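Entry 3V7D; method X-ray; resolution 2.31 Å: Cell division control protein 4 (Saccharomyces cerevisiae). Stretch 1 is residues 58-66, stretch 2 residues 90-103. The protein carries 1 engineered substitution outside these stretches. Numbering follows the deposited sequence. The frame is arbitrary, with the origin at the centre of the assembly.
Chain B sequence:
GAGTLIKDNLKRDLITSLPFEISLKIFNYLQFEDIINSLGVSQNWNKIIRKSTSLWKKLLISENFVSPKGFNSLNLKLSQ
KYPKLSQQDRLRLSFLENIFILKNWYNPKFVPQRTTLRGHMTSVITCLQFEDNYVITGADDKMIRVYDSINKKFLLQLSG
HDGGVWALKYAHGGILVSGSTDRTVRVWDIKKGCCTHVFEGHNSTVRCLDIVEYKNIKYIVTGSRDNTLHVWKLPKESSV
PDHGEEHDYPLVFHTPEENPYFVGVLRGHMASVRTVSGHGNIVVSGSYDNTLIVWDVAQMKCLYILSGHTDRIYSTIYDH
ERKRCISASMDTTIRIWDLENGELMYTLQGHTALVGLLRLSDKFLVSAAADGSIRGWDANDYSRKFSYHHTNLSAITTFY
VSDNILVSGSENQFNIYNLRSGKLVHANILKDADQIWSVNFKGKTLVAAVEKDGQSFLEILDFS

Stretch 1 58-66: KLLISENFV
Stretch 2 90-103: RLRLSFLENIFILK

Residues 90-103 form one unbroken stretch of helix. Residues 58-62 are the last turn of another helix, which runs in nearly the same direction. The two axes cross at 28° and approach to 10.0 Å. Leu-60 lies beside Phe-95, CA to CA 6.0 Å. Phe-65 lies beside Asn-98, CA to CA 7.1 Å.

Glu-63 leaves helical geometry at phi/psi -97/10. Asn-64 follows at 55/35, a left-handed conformation, and Phe-65 at -86/-17. Phe-65 N donates to Leu-60 O at 2.9 Å, which closes the turn. Ser-62, chi1 p, bonds through Ser-62 OG to Leu-59 O at 2.9 Å.

No hydrogen bond joins the stretches; the contact is mainly apolar packing. Phe-65 (chi1 m, chi2 -38°) points toward the long helix. Asn-98 CB sits over one face of the Phe-65 ring, 3.4 Å from the ring centroid and almost on the normal. The ring tip reaches the helix backbone, with Phe-65 CZ 3.3 Å from Asn-98 O. Phe-65 CZ is also 3.7 Å from both Ile-99 CD1 and Leu-102 CD2. Ile-99, t, p, starts sideways, but its end brings CD1 to the ring edge. Leu-102, t, p, points toward the short stretch.

Phe-95 leaves its backbone sideways. Chi1 t and chi2 87° bring its ring nearer the short helix. Phe-95 CE1 lies 3.6 Å from Leu-59 CB and 3.7 Å from Glu-63 CG. The edge of Phe-65 meets the face of Phe-95 in an offset arrangement, centroids 5.9 Å apart and planes at 67°.

Leu-60, m, t, also starts sideways, but its end comes nearer. Leu-60 CD1 meets CD2 of Leu-91 (sideways, m, t) at 3.6 Å, and Leu-60 CD2 meets Phe-95 CB at 4.0 Å. Glu-63, m, m, points toward the helix, its CG at the Phe-95 ring edge. Glu-63 OE1 is 3.6 Å from Ile-99 CD1 and is hydrogen-bonded elsewhere in the structure.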

# COMPACT_ATOMS: atom_id res chain seq x y z
N LYS B 58 -13.48 -2.26 -2.99
CA LYS B 58 -12.94 -2.25 -4.35
C LYS B 58 -12.27 -0.92 -4.70
O LYS B 58 -11.19 -0.90 -5.29
CB LYS B 58 -14.03 -2.57 -5.37
CG LYS B 58 -14.45 -4.04 -5.42
CD LYS B 58 -15.67 -4.21 -6.32
CE LYS B 58 -15.90 -5.67 -6.70
NZ LYS B 58 -16.18 -6.53 -5.51
N LEU B 59 -12.93 0.19 -4.36
CA LEU B 59 -12.38 1.52 -4.64
C LEU B 59 -11.07 1.75 -3.89
O LEU B 59 -10.10 2.24 -4.47
CB LEU B 59 -13.40 2.61 -4.30
CG LEU B 59 -14.54 2.80 -5.30
CD1 LEU B 59 -15.58 3.77 -4.78
CD2 LEU B 59 -13.99 3.27 -6.64
N LEU B 60 -11.05 1.39 -2.61
CA LEU B 60 -9.85 1.51 -1.79
C LEU B 60 -8.70 0.68 -2.37
O LEU B 60 -7.56 1.14 -2.42
CB LEU B 60 -10.13 1.09 -0.34
CG LEU B 60 -10.86 2.12 0.52
CD1 LEU B 60 -11.51 1.45 1.72
CD2 LEU B 60 -9.90 3.20 0.98
N ILE B 61 -9.01 -0.53 -2.80
CA ILE B 61 -8.01 -1.39 -3.42
C ILE B 61 -7.56 -0.84 -4.77
O ILE B 61 -6.37 -0.86 -5.08
CB ILE B 61 -8.53 -2.83 -3.58
CG1 ILE B 61 -8.69 -3.49 -2.21
CG2 ILE B 61 -7.58 -3.67 -4.44
CD1 ILE B 61 -9.33 -4.87 -2.28
N SER B 62 -8.50 -0.33 -5.55
CA SER B 62 -8.19 0.12 -6.91
C SER B 62 -7.30 1.37 -6.92
O SER B 62 -6.59 1.61 -7.89
CB SER B 62 -9.46 0.36 -7.73
OG SER B 62 -10.19 1.47 -7.23
N GLU B 63 -7.34 2.14 -5.84
CA GLU B 63 -6.50 3.33 -5.73
C GLU B 63 -5.23 3.05 -4.93
O GLU B 63 -4.49 3.98 -4.58
CB GLU B 63 -7.28 4.48 -5.09
CG GLU B 63 -8.45 4.99 -5.93
CD GLU B 63 -8.01 5.71 -7.18
OE1 GLU B 63 -6.92 6.31 -7.18
OE2 GLU B 63 -8.76 5.69 -8.18
N ASN B 64 -4.98 1.78 -4.64
CA ASN B 64 -3.83 1.36 -3.83
C ASN B 64 -3.77 2.03 -2.46
O ASN B 64 -2.69 2.33 -1.96
CB ASN B 64 -2.51 1.63 -4.55
CG ASN B 64 -2.50 1.09 -5.96
OD1 ASN B 64 -2.10 1.79 -6.89
ND2 ASN B 64 -2.94 -0.14 -6.12
N PHE B 65 -4.93 2.27 -1.86
CA PHE B 65 -4.95 2.80 -0.50
C PHE B 65 -4.86 1.66 0.51
O PHE B 65 -4.55 1.88 1.68
CB PHE B 65 -6.20 3.65 -0.26
CG PHE B 65 -6.24 4.91 -1.07
CD1 PHE B 65 -5.09 5.64 -1.30
CD2 PHE B 65 -7.44 5.37 -1.62
CE1 PHE B 65 -5.12 6.80 -2.05
CE2 PHE B 65 -7.48 6.53 -2.36
CZ PHE B 65 -6.32 7.25 -2.59
N VAL B 66 -5.13 0.45 0.04
CA VAL B 66 -5.05 -0.73 0.88
C VAL B 66 -4.88 -1.96 -0.00
O VAL B 66 -5.23 -1.93 -1.18
CB VAL B 66 -6.31 -0.90 1.76
CG1 VAL B 66 -7.45 -1.51 0.95
CG2 VAL B 66 -6.01 -1.74 2.98
N ARG B 90 -17.49 3.89 7.29
CA ARG B 90 -16.08 3.97 7.66
C ARG B 90 -15.21 3.92 6.41
O ARG B 90 -14.32 4.75 6.24
CB ARG B 90 -15.69 2.82 8.59
CG ARG B 90 -16.14 2.96 10.03
CD ARG B 90 -15.89 1.68 10.81
NE ARG B 90 -16.39 1.76 12.18
CZ ARG B 90 -16.69 0.70 12.93
NH1 ARG B 90 -16.55 -0.53 12.43
NH2 ARG B 90 -17.15 0.86 14.17
N LEU B 91 -15.49 2.95 5.55
CA LEU B 91 -14.71 2.75 4.34
C LEU B 91 -14.89 3.90 3.35
O LEU B 91 -13.95 4.29 2.66
CB LEU B 91 -15.08 1.41 3.68
CG LEU B 91 -14.66 0.14 4.42
CD1 LEU B 91 -15.12 -1.08 3.65
CD2 LEU B 91 -13.15 0.08 4.65
N ARG B 92 -16.10 4.44 3.27
CA ARG B 92 -16.37 5.58 2.41
C ARG B 92 -15.60 6.81 2.90
O ARG B 92 -14.95 7.50 2.11
CB ARG B 92 -17.87 5.88 2.31
CG ARG B 92 -18.19 7.24 1.67
CD ARG B 92 -19.67 7.37 1.29
NE ARG B 92 -20.56 7.07 2.40
CZ ARG B 92 -21.01 7.98 3.26
NH1 ARG B 92 -20.65 9.25 3.13
NH2 ARG B 92 -21.81 7.62 4.26
N LEU B 93 -15.67 7.09 4.20
CA LEU B 93 -14.96 8.23 4.76
C LEU B 93 -13.44 8.09 4.59
O LEU B 93 -12.75 9.06 4.30
CB LEU B 93 -15.31 8.44 6.24
CG LEU B 93 -16.75 8.88 6.56
CD1 LEU B 93 -16.79 9.61 7.89
CD2 LEU B 93 -17.37 9.74 5.45
N SER B 94 -12.94 6.88 4.79
CA SER B 94 -11.53 6.60 4.59
C SER B 94 -11.16 6.88 3.14
O SER B 94 -10.12 7.48 2.85
CB SER B 94 -11.21 5.14 4.94
OG SER B 94 -9.84 4.85 4.72
N PHE B 95 -12.01 6.45 2.21
CA PHE B 95 -11.70 6.60 0.80
C PHE B 95 -11.65 8.07 0.40
O PHE B 95 -10.74 8.50 -0.31
CB PHE B 95 -12.69 5.86 -0.09
CG PHE B 95 -12.40 6.03 -1.55
CD1 PHE B 95 -11.51 5.17 -2.19
CD2 PHE B 95 -12.97 7.07 -2.27
CE1 PHE B 95 -11.22 5.34 -3.52
CE2 PHE B 95 -12.68 7.24 -3.60
CZ PHE B 95 -11.80 6.38 -4.23
N LEU B 96 -12.64 8.83 0.85
CA LEU B 96 -12.74 10.24 0.50
C LEU B 96 -11.55 11.03 1.03
O LEU B 96 -11.00 11.88 0.34
CB LEU B 96 -14.05 10.84 1.02
CG LEU B 96 -15.31 10.36 0.28
CD1 LEU B 96 -16.57 10.91 0.93
CD2 LEU B 96 -15.24 10.76 -1.19
N GLU B 97 -11.15 10.73 2.26
CA GLU B 97 -9.98 11.38 2.85
C GLU B 97 -8.71 11.02 2.06
O GLU B 97 -7.92 11.90 1.73
CB GLU B 97 -9.82 10.99 4.33
CG GLU B 97 -8.54 11.54 4.96
CD GLU B 97 -8.52 11.41 6.47
OE1 GLU B 97 -9.14 10.47 7.01
OE2 GLU B 97 -7.87 12.26 7.12
N ASN B 98 -8.55 9.74 1.75
CA ASN B 98 -7.37 9.30 1.01
C ASN B 98 -7.31 9.84 -0.42
O ASN B 98 -6.23 10.14 -0.92
CB ASN B 98 -7.28 7.77 0.99
CG ASN B 98 -6.75 7.21 2.30
OD1 ASN B 98 -7.41 6.42 2.97
ND2 ASN B 98 -5.55 7.63 2.67
N ILE B 99 -8.45 9.96 -1.08
CA ILE B 99 -8.45 10.41 -2.46
C ILE B 99 -8.19 11.93 -2.50
O ILE B 99 -7.58 12.44 -3.44
CB ILE B 99 -9.75 10.01 -3.22
CG1 ILE B 99 -9.49 9.92 -4.72
CG2 ILE B 99 -10.90 10.97 -2.91
CD1 ILE B 99 -8.57 8.78 -5.11
N PHE B 100 -8.64 12.63 -1.47
CA PHE B 100 -8.41 14.06 -1.34
C PHE B 100 -6.92 14.33 -1.15
O PHE B 100 -6.33 15.17 -1.82
CB PHE B 100 -9.21 14.62 -0.16
CG PHE B 100 -8.81 16.02 0.26
CD1 PHE B 100 -9.22 17.13 -0.48
CD2 PHE B 100 -8.04 16.22 1.40
CE1 PHE B 100 -8.85 18.41 -0.10
CE2 PHE B 100 -7.67 17.51 1.79
CZ PHE B 100 -8.08 18.61 1.03
N ILE B 101 -6.31 13.59 -0.22
CA ILE B 101 -4.89 13.70 0.05
C ILE B 101 -4.04 13.35 -1.18
O ILE B 101 -3.11 14.08 -1.52
CB ILE B 101 -4.49 12.82 1.25
CG1 ILE B 101 -5.11 13.40 2.53
CG2 ILE B 101 -2.97 12.70 1.37
CD1 ILE B 101 -4.91 12.54 3.75
N LEU B 102 -4.39 12.26 -1.85
CA LEU B 102 -3.64 11.81 -3.02
C LEU B 102 -3.67 12.85 -4.13
O LEU B 102 -2.66 13.10 -4.78
CB LEU B 102 -4.16 10.46 -3.53
CG LEU B 102 -3.39 9.88 -4.73
CD1 LEU B 102 -1.92 9.66 -4.37
CD2 LEU B 102 -4.02 8.59 -5.23
N LYS B 103 -4.84 13.44 -4.35
CA LYS B 103 -4.99 14.47 -5.37
C LYS B 103 -4.07 15.66 -5.11
O LYS B 103 -3.52 16.23 -6.05
CB LYS B 103 -6.44 14.92 -5.50
CG LYS B 103 -7.25 14.11 -6.50
CD LYS B 103 -8.71 14.52 -6.51
CE LYS B 103 -9.40 14.09 -7.80
NZ LYS B 103 -9.16 12.66 -8.12